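Local coordinates for protein fiber KNOB domain (Avirulent turkey hemorrhagic enteritis virus, PDB 4D63) that forms the trimeric head of a siadenovirus fibre and binds the sialic acid of sialyllactose, probably to attach the virus to host cells, at residues Thr61-Arg66 and Lys96-Arg101; Ala52-Phe57 and Gln79-Ile84; Pro158-Gln163 and Ile174-Val179. One frame throughout, in Å; residues are numbered along the deposited sequence.

Interaction 1: Thr61-Arg66 and Lys96-Arg101; sequences TAKVLR and KSIELR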
loop_
_atom_site.group_PDB
_atom_site.type_symbol
_atom_site.label_atom_id
_atom_site.label_comp_id
_atom_site.label_asym_id
_atom_site.label_seq_id
_atom_site.Cartn_x
_atom_site.Cartn_y
_atom_site.Cartn_z
ATOM N N THR A 61 9.286 -10.238 23.919
ATOM C CA THR A 61 8.475 -10.406 25.114
ATOM C C THR A 61 7.562 -11.609 24.946
ATOM O O THR A 61 6.565 -11.721 25.642
ATOM C CB THR A 61 7.626 -9.145 25.414
ATOM O OG1 THR A 61 6.613 -8.976 24.419
ATOM C CG2 THR A 61 8.496 -7.905 25.445
ATOM N N ALA A 62 7.890 -12.502 24.016
ATOM C CA ALA A 62 7.102 -13.703 23.799
ATOM C C ALA A 62 5.690 -13.450 23.249
ATOM O O ALA A 62 4.834 -14.344 23.323
ATOM C CB ALA A 62 7.023 -14.518 25.082
ATOM N N LYS A 63 5.428 -12.261 22.695
ATOM C CA LYS A 63 4.189 -12.073 21.942
ATOM C C LYS A 63 4.287 -12.932 20.684
ATOM O O LYS A 63 5.309 -12.974 20.030
ATOM C CB LYS A 63 3.908 -10.602 21.583
ATOM C CG LYS A 63 2.467 -10.418 21.111
ATOM C CD LYS A 63 2.065 -8.994 20.697
ATOM C CE LYS A 63 0.555 -8.790 20.880
ATOM N NZ LYS A 63 -0.192 -8.413 19.641
ATOM N N VAL A 64 3.204 -13.608 20.358
ATOM C CA VAL A 64 3.115 -14.456 19.181
ATOM C C VAL A 64 2.368 -13.660 18.104
ATOM O O VAL A 64 1.249 -13.183 18.350
ATOM C CB VAL A 64 2.318 -15.740 19.521
ATOM C CG1 VAL A 64 2.083 -16.610 18.297
ATOM C CG2 VAL A 64 3.033 -16.524 20.624
ATOM N N LEU A 65 2.993 -13.541 16.925
ATOM C CA LEU A 65 2.356 -12.935 15.757
ATOM C C LEU A 65 2.084 -14.022 14.759
ATOM O O LEU A 65 3.001 -14.529 14.096
ATOM C CB LEU A 65 3.237 -11.858 15.109
ATOM C CG LEU A 65 3.835 -10.819 16.041
ATOM C CD1 LEU A 65 4.694 -9.871 15.227
ATOM C CD2 LEU A 65 2.774 -10.053 16.832
ATOM N N ARG A 66 0.812 -14.353 14.618
ATOM C CA ARG A 66 0.427 -15.424 13.756
ATOM C C ARG A 66 0.179 -14.935 12.328
ATOM O O ARG A 66 -0.293 -13.815 12.100
ATOM C CB ARG A 66 -0.804 -16.128 14.344
ATOM C CG ARG A 66 -0.452 -16.901 15.614
ATOM C CD ARG A 66 -1.669 -17.255 16.440
ATOM N NE ARG A 66 -2.783 -17.763 15.626
ATOM C CZ ARG A 66 -3.909 -17.097 15.313
ATOM N NH1 ARG A 66 -4.130 -15.843 15.724
ATOM N NH2 ARG A 66 -4.839 -17.703 14.570
ATOM N N LYS A 96 -9.007 -4.345 14.625
ATOM C CA LYS A 96 -8.276 -4.999 15.649
ATOM C C LYS A 96 -6.851 -4.518 15.482
ATOM O O LYS A 96 -6.451 -4.105 14.404
ATOM C CB LYS A 96 -8.368 -6.495 15.461
ATOM C CG LYS A 96 -9.775 -7.066 15.584
ATOM C CD LYS A 96 -9.706 -8.592 15.614
ATOM C CE LYS A 96 -11.067 -9.272 15.446
ATOM N NZ LYS A 96 -11.883 -9.251 16.694
ATOM N N SER A 97 -6.093 -4.583 16.561
ATOM C CA SER A 97 -4.735 -4.095 16.569
ATOM C C SER A 97 -3.764 -5.226 16.763
ATOM O O SER A 97 -4.015 -6.073 17.607
ATOM C CB SER A 97 -4.576 -3.143 17.738
ATOM O OG SER A 97 -5.349 -1.997 17.501
ATOM N N ILE A 98 -2.654 -5.231 16.014
ATOM C CA ILE A 98 -1.444 -5.896 16.514
ATOM C C ILE A 98 -0.694 -4.899 17.411
ATOM O O ILE A 98 -0.235 -3.858 16.962
ATOM C CB ILE A 98 -0.502 -6.374 15.400
ATOM C CG1 ILE A 98 -1.198 -7.447 14.555
ATOM C CG2 ILE A 98 0.792 -6.912 16.012
ATOM C CD1 ILE A 98 -0.514 -7.687 13.228
ATOM N N GLU A 99 -0.564 -5.226 18.675
ATOM C CA GLU A 99 -0.041 -4.294 19.650
ATOM C C GLU A 99 1.409 -4.609 19.936
ATOM O O GLU A 99 1.727 -5.706 20.355
ATOM C CB GLU A 99 -0.852 -4.389 20.943
ATOM C CG GLU A 99 -2.335 -4.124 20.731
ATOM C CD GLU A 99 -3.147 -4.281 21.996
ATOM O OE1 GLU A 99 -2.852 -5.222 22.761
ATOM O OE2 GLU A 99 -4.085 -3.474 22.214
ATOM N N LEU A 100 2.282 -3.643 19.687
ATOM C CA LEU A 100 3.699 -3.804 19.935
ATOM C C LEU A 100 4.167 -2.758 20.944
ATOM O O LEU A 100 3.960 -1.552 20.745
ATOM C CB LEU A 100 4.463 -3.680 18.611
ATOM C CG LEU A 100 4.131 -4.780 17.590
ATOM C CD1 LEU A 100 4.638 -4.377 16.209
ATOM C CD2 LEU A 100 4.720 -6.135 18.025
ATOM N N ARG A 101 4.760 -3.220 22.037
ATOM C CA ARG A 101 5.194 -2.344 23.131
ATOM C C ARG A 101 6.660 -2.014 22.976
ATOM O O ARG A 101 7.342 -2.643 22.184
ATOM C CB ARG A 101 4.972 -3.044 24.478
ATOM C CG ARG A 101 3.525 -3.459 24.713
ATOM C CD ARG A 101 3.180 -3.723 26.174
ATOM N NE ARG A 101 2.055 -2.872 26.589
ATOM C CZ ARG A 101 2.152 -1.777 27.355
ATOM N NH1 ARG A 101 3.315 -1.367 27.860
ATOM N NH2 ARG A 101 1.065 -1.079 27.631
#
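Lys63 and Leu65 face Leu100 and Ile98 on backbones that run in opposite senses, with the CA atoms of Leu65 and Ile98 8.0 Å apart, too far for direct strand pairing, so side chains have to bridge the gap. Lys63 does most of the reaching. Its CG stands anti to the backbone N (chi1 -166°), and the chain stays nearly extended as far as CE, which carries it over the backbone of the other segment. There Lys63 CD lies 3.3 Å from Glu99 O, and CE follows at the same separation, so the aliphatic part rests on the carbonyl oxygen. A bend at chi4 (-121°) then lays the ammonium group beside the same peptide, where Lys63 NZ makes a weak hydrogen bond of 3.4 Å to Glu99 O. The carboxylate of Glu99 takes little part: its OE1 stays 5.2 Å from Lys63 NZ, and its OE2 is in a salt bridge with Lys175. In the antiparallel sheet of this fibre head, strand 98-101 is an outermost strand paired with 171-176, whereas 64-71 lies between 53-59 and 75-80; the contact therefore joins distant parts of the sheet where it folds round on itself. On the inner side of the lysine the contact turns apolar. Leu65 and Ile98 cross obliquely, and Leu65 CD2 meets Ile98 CG2 at 3.8 Å. That methyl branch is shared, since Lys63 NZ also passes 4.0 Å from Ile98 CG2. Phe80 touches both Leu65 and Ile98, continuing the greasy layer inward, while Lys63 stays at the partly exposed margin.

Interaction 2: Ala52-Phe57 and Gln79-Ile84; sequences ATNGQF and QFIDNI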
loop_
_atom_site.group_PDB
_atom_site.type_symbol
_atom_site.label_atom_id
_atom_site.label_comp_id
_atom_site.label_asym_id
_atom_site.label_seq_id
_atom_site.Cartn_x
_atom_site.Cartn_y
_atom_site.Cartn_z
ATOM N N ALA A 52 -3.203 -22.520 2.158
ATOM C CA ALA A 52 -2.549 -21.572 3.044
ATOM C C ALA A 52 -2.074 -22.244 4.323
ATOM O O ALA A 52 -2.867 -22.833 5.045
ATOM C CB ALA A 52 -3.495 -20.418 3.355
ATOM N N THR A 53 -0.776 -22.137 4.588
ATOM C CA THR A 53 -0.126 -22.755 5.742
ATOM C C THR A 53 0.017 -21.789 6.926
ATOM O O THR A 53 0.411 -20.639 6.747
ATOM C CB THR A 53 1.304 -23.186 5.375
ATOM O OG1 THR A 53 1.271 -23.972 4.184
ATOM C CG2 THR A 53 1.974 -23.971 6.517
ATOM N N ASN A 54 -0.253 -22.272 8.137
ATOM C CA ASN A 54 -0.062 -21.467 9.334
ATOM C C ASN A 54 1.381 -21.379 9.791
ATOM O O ASN A 54 2.178 -22.268 9.538
ATOM C CB ASN A 54 -0.923 -21.972 10.466
ATOM C CG ASN A 54 -2.381 -21.758 10.193
ATOM O OD1 ASN A 54 -2.891 -20.653 10.342
ATOM N ND2 ASN A 54 -3.054 -22.805 9.735
ATOM N N GLY A 55 1.698 -20.261 10.445
ATOM C CA GLY A 55 3.024 -19.995 10.992
ATOM C C GLY A 55 2.935 -18.894 12.040
ATOM O O GLY A 55 1.873 -18.326 12.255
ATOM N N GLN A 56 4.038 -18.611 12.717
ATOM C CA GLN A 56 4.101 -17.434 13.547
ATOM C C GLN A 56 5.534 -16.959 13.761
ATOM O O GLN A 56 6.514 -17.697 13.507
ATOM C CB GLN A 56 3.336 -17.618 14.885
ATOM C CG GLN A 56 3.951 -18.584 15.893
ATOM C CD GLN A 56 3.819 -20.012 15.456
ATOM O OE1 GLN A 56 2.724 -20.468 15.125
ATOM N NE2 GLN A 56 4.938 -20.731 15.436
ATOM N N PHE A 57 5.623 -15.695 14.171
ATOM C CA PHE A 57 6.815 -15.127 14.708
ATOM C C PHE A 57 6.530 -14.924 16.171
ATOM O O PHE A 57 5.371 -14.877 16.606
ATOM C CB PHE A 57 7.123 -13.766 14.092
ATOM C CG PHE A 57 7.415 -13.788 12.619
ATOM C CD1 PHE A 57 8.635 -14.205 12.156
ATOM C CD2 PHE A 57 6.482 -13.327 11.706
ATOM C CE1 PHE A 57 8.927 -14.200 10.811
ATOM C CE2 PHE A 57 6.760 -13.327 10.356
ATOM C CZ PHE A 57 7.988 -13.761 9.904
ATOM N N GLN A 79 0.309 -13.270 5.068
ATOM C CA GLN A 79 -0.630 -12.416 5.734
ATOM C C GLN A 79 -0.602 -12.618 7.232
ATOM O O GLN A 79 -0.719 -13.744 7.691
ATOM C CB GLN A 79 -2.044 -12.683 5.235
ATOM C CG GLN A 79 -3.045 -11.621 5.667
ATOM C CD GLN A 79 -4.462 -11.923 5.229
ATOM O OE1 GLN A 79 -4.721 -12.206 4.083
ATOM N NE2 GLN A 79 -5.386 -11.818 6.145
ATOM N N PHE A 80 -0.508 -11.512 7.989
ATOM C CA PHE A 80 -0.685 -11.551 9.441
ATOM C C PHE A 80 -2.161 -11.627 9.756
ATOM O O PHE A 80 -2.949 -10.856 9.211
ATOM C CB PHE A 80 -0.025 -10.348 10.106
ATOM C CG PHE A 80 1.471 -10.395 10.064
ATOM C CD1 PHE A 80 2.158 -10.184 8.858
ATOM C CD2 PHE A 80 2.204 -10.655 11.206
ATOM C CE1 PHE A 80 3.545 -10.233 8.799
ATOM C CE2 PHE A 80 3.593 -10.736 11.145
ATOM C CZ PHE A 80 4.261 -10.514 9.952
ATOM N N ILE A 81 -2.532 -12.557 10.648
ATOM C CA ILE A 81 -3.935 -12.911 10.877
ATOM C C ILE A 81 -4.508 -12.625 12.276
ATOM O O ILE A 81 -5.695 -12.871 12.498
ATOM C CB ILE A 81 -4.240 -14.402 10.513
ATOM C CG1 ILE A 81 -3.520 -15.359 11.487
ATOM C CG2 ILE A 81 -3.886 -14.684 9.052
ATOM C CD1 ILE A 81 -3.869 -16.818 11.321
ATOM N N ASP A 82 -3.709 -12.113 13.208
ATOM C CA ASP A 82 -4.229 -11.772 14.545
ATOM C C ASP A 82 -5.264 -10.632 14.577
ATOM O O ASP A 82 -6.078 -10.576 15.498
ATOM C CB ASP A 82 -3.075 -11.414 15.487
ATOM C CG ASP A 82 -2.216 -12.628 15.837
ATOM O OD1 ASP A 82 -2.812 -13.705 16.054
ATOM O OD2 ASP A 82 -0.958 -12.509 15.875
ATOM N N ASN A 83 -5.240 -9.728 13.599
ATOM C CA ASN A 83 -6.057 -8.516 13.696
ATOM C C ASN A 83 -6.939 -8.315 12.471
ATOM O O ASN A 83 -7.088 -7.196 11.981
ATOM C CB ASN A 83 -5.169 -7.280 13.889
ATOM C CG ASN A 83 -4.348 -6.959 12.644
ATOM O OD1 ASN A 83 -3.982 -7.865 11.885
ATOM N ND2 ASN A 83 -4.077 -5.674 12.415
ATOM N N ILE A 84 -7.568 -9.386 12.004
ATOM C CA ILE A 84 -8.549 -9.233 10.943
ATOM C C ILE A 84 -9.801 -8.516 11.508
ATOM O O ILE A 84 -10.461 -9.016 12.408
ATOM C CB ILE A 84 -8.848 -10.582 10.231
ATOM C CG1 ILE A 84 -7.542 -11.163 9.662
ATOM C CG2 ILE A 84 -9.862 -10.379 9.102
ATOM C CD1 ILE A 84 -7.677 -12.584 9.194
#
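Phe57 meets Phe80 ring to ring across the contact. The CB of Phe57 leaves the backbone toward segment 79-84, and chi1 of -64° sets CG anti to the carbonyl carbon, so that the ring is carried inward from strand 53-59. From CG the ring splits into two flanks. On one, Phe57 CD2 lies 3.9 Å from Phe80 CE2, and further out Phe57 CE2 comes to 3.8 Å from Phe80 CZ, the closest approach of the pair. The other flank, CD1 and CE1, is turned to Pro158. The ring planes are inclined at 19°, with centroids 6.0 Å apart, yet neither ring lies over the other: they meet rim to rim, which makes this plain apolar packing and no stack. Phe80 reaches the meeting point with its far end, CE2 and CZ, and further touches Met160; Tyr67 meets the Phe57 ring with its plane at about 45°. Nearer the surface, Asn54 OD1 lies 4.1 Å from Ile81 CD1. The contact is a light one; the polar partner of Asn54 OD1 is Lys68 NZ, which gives it a hydrogen bond, and the Ile81 side chain also packs on Arg66. Ile84, further along the same loop, touches a bound sialic acid. The arrangement is that of an antiparallel beta-meander: strands 53-59 and 75-80 flank strand 64-71, which is hydrogen-bonded to both, and side chains of the two outer strands meet across the middle one, the phenylalanines on its inner face and Asn54 with Ile81 on the other.

Interaction 3: Pro158-Gln163 and Ile174-Val179; sequences PHMIIQ and IKIKSV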
loop_
_atom_site.group_PDB
_atom_site.type_symbol
_atom_site.label_atom_id
_atom_site.label_comp_id
_atom_site.label_asym_id
_atom_site.label_seq_id
_atom_site.Cartn_x
_atom_site.Cartn_y
_atom_site.Cartn_z
ATOM N N PRO A 158 14.877 -12.782 11.356
ATOM C CA PRO A 158 13.895 -11.860 10.822
ATOM C C PRO A 158 13.615 -10.677 11.765
ATOM O O PRO A 158 13.585 -10.829 12.971
ATOM C CB PRO A 158 12.654 -12.729 10.621
ATOM C CG PRO A 158 12.799 -13.852 11.590
ATOM C CD PRO A 158 14.272 -14.053 11.810
ATOM N N HIS A 159 13.456 -9.499 11.176
ATOM C CA HIS A 159 13.078 -8.326 11.895
ATOM C C HIS A 159 11.977 -7.605 11.137
ATOM O O HIS A 159 12.035 -7.505 9.923
ATOM C CB HIS A 159 14.257 -7.394 11.981
ATOM C CG HIS A 159 15.397 -7.916 12.794
ATOM N ND1 HIS A 159 16.208 -8.941 12.371
ATOM C CD2 HIS A 159 15.906 -7.499 13.973
ATOM C CE1 HIS A 159 17.151 -9.157 13.268
ATOM N NE2 HIS A 159 16.988 -8.295 14.252
ATOM N N MET A 160 11.024 -7.053 11.880
ATOM C CA MET A 160 9.989 -6.169 11.334
ATOM C C MET A 160 10.428 -4.729 11.528
ATOM O O MET A 160 10.755 -4.320 12.624
ATOM C CB MET A 160 8.641 -6.388 12.041
ATOM C CG MET A 160 7.505 -5.594 11.426
ATOM S SD MET A 160 5.961 -5.931 12.265
ATOM C CE MET A 160 5.674 -7.576 11.635
ATOM N N ILE A 161 10.455 -3.981 10.436
ATOM C CA ILE A 161 10.867 -2.586 10.443
ATOM C C ILE A 161 9.596 -1.749 10.353
ATOM O O ILE A 161 8.813 -1.878 9.405
ATOM C CB ILE A 161 11.778 -2.246 9.249
ATOM C CG1 ILE A 161 12.917 -3.281 9.102
ATOM C CG2 ILE A 161 12.314 -0.821 9.398
ATOM C CD1 ILE A 161 13.906 -3.276 10.252
ATOM N N ILE A 162 9.381 -0.902 11.340
ATOM C CA ILE A 162 8.209 -0.038 11.360
ATOM C C ILE A 162 8.651 1.420 11.399
ATOM O O ILE A 162 9.238 1.859 12.376
ATOM C CB ILE A 162 7.338 -0.295 12.612
ATOM C CG1 ILE A 162 6.884 -1.756 12.678
ATOM C CG2 ILE A 162 6.147 0.665 12.657
ATOM C CD1 ILE A 162 6.286 -2.121 14.007
ATOM N N GLN A 163 8.311 2.182 10.372
ATOM C CA GLN A 163 8.657 3.571 10.329
ATOM C C GLN A 163 7.427 4.393 10.372
ATOM O O GLN A 163 6.408 4.096 9.690
ATOM C CB GLN A 163 9.442 3.857 9.090
ATOM C CG GLN A 163 10.686 3.011 9.057
ATOM C CD GLN A 163 11.510 3.207 7.826
ATOM O OE1 GLN A 163 11.141 2.772 6.731
ATOM N NE2 GLN A 163 12.661 3.834 7.996
ATOM N N ILE A 174 2.877 0.845 19.837
ATOM C CA ILE A 174 2.422 1.049 18.488
ATOM C C ILE A 174 1.376 -0.025 18.235
ATOM O O ILE A 174 1.652 -1.222 18.441
ATOM C CB ILE A 174 3.606 0.910 17.498
ATOM C CG1 ILE A 174 4.628 2.023 17.776
ATOM C CG2 ILE A 174 3.151 0.998 16.065
ATOM C CD1 ILE A 174 5.905 1.934 16.978
ATOM N N LYS A 175 0.196 0.397 17.793
ATOM C CA LYS A 175 -0.840 -0.521 17.309
ATOM C C LYS A 175 -0.953 -0.486 15.781
ATOM O O LYS A 175 -1.147 0.582 15.180
ATOM C CB LYS A 175 -2.188 -0.123 17.869
ATOM C CG LYS A 175 -2.302 -0.136 19.384
ATOM C CD LYS A 175 -3.752 0.108 19.794
ATOM C CE LYS A 175 -3.894 0.176 21.309
ATOM N NZ LYS A 175 -4.932 -0.759 21.802
ATOM N N ILE A 176 -0.787 -1.635 15.144
ATOM C CA ILE A 176 -1.031 -1.759 13.719
ATOM C C ILE A 176 -2.476 -2.167 13.567
ATOM O O ILE A 176 -2.852 -3.258 13.965
ATOM C CB ILE A 176 -0.105 -2.797 13.067
ATOM C CG1 ILE A 176 1.353 -2.386 13.267
ATOM C CG2 ILE A 176 -0.426 -2.953 11.572
ATOM C CD1 ILE A 176 2.316 -3.461 12.867
ATOM N N LYS A 177 -3.275 -1.276 12.976
ATOM C CA LYS A 177 -4.732 -1.438 12.860
ATOM C C LYS A 177 -5.189 -1.978 11.507
ATOM O O LYS A 177 -6.379 -2.187 11.298
ATOM C CB LYS A 177 -5.388 -0.074 13.034
ATOM C CG LYS A 177 -4.978 0.606 14.303
ATOM C CD LYS A 177 -5.661 -0.022 15.486
ATOM C CE LYS A 177 -6.106 1.040 16.479
ATOM N NZ LYS A 177 -6.933 2.102 15.835
ATOM N N SER A 178 -4.224 -2.118 10.602
ATOM C CA SER A 178 -4.390 -2.614 9.248
ATOM C C SER A 178 -4.170 -4.119 9.180
ATOM O O SER A 178 -3.339 -4.640 9.905
ATOM C CB SER A 178 -3.261 -2.024 8.373
ATOM O OG SER A 178 -3.680 -0.865 7.720
ATOM N N VAL A 179 -4.836 -4.782 8.234
ATOM C CA VAL A 179 -4.530 -6.165 7.888
ATOM C C VAL A 179 -3.363 -6.186 6.889
ATOM O O VAL A 179 -3.479 -5.692 5.744
ATOM C CB VAL A 179 -5.750 -6.890 7.267
ATOM C CG1 VAL A 179 -5.396 -8.350 6.977
ATOM C CG2 VAL A 179 -6.932 -6.812 8.205
#
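Met160 is the first residue of 158-163 to touch the other segment; His159 before it turns to the opposite side of the strand and packs on Met87 of the third subunit. The CB of Met160 points toward Ile176. With CG anti to the backbone N (chi1 -174°) and chi2 extended as well, the chain goes straight out and delivers the sulfur into the interior, where Met160 SD lies 4.4 Å from Ile176 CD1. At chi3 (-73°) the chain turns, sending CE away from the isoleucine. Ile161 faces outward again, onto Tyr93 of the third subunit. Ile162 then returns to the inner side: its CD1 is 4.3 Å from Ile176 CD1, and 4.2 Å from Met160 SD on its own strand. The end of Ile176 therefore meets the sulfur and the Ile162 methyl together, in a nearly equal-sided triangle. A looser approach brings Ile174 CD1 to 4.5 Å from Ile162 CG2. No hydrogen bond crosses between the segments, and the separations are those of light van der Waals contact among buried apolar side chains. Backbone bonding goes to the neighbours: strand 157-163 lies between 142-154 and 113-120, whereas 171-176 lies between 129-137 and 98-101. The two strands run crosswise, facing each other across the interior of a beta-sandwich, near the centre of the chain, with Val149 and Leu151 packing on Met160, Leu133 on Ile174 and Ile176, and Tyr114 on Ile174.

Overall arrangement
Interaction 3 is the core contact, wholly apolar and close to the centre of the chain; interactions 1 and 2 lie further out, each combining a buried apolar pair with a polar residue nearer the surface. Interactions 1 and 2 share the meander of strands 53-59, 64-71 and 75-80, and are tied by the Arg66-Asp82 salt bridge and a backbone hydrogen bond between Leu65 and Phe57. Interactions 1 and 3 are linked through paired strands 98-101 and 171-176, with backbone hydrogen bonds joining Ile98 to Ile176 and Leu100 to Ile174. Interactions 2 and 3 meet where Phe80 reaches Met160. Segments of interactions 2 and 3 also reach the second subunit.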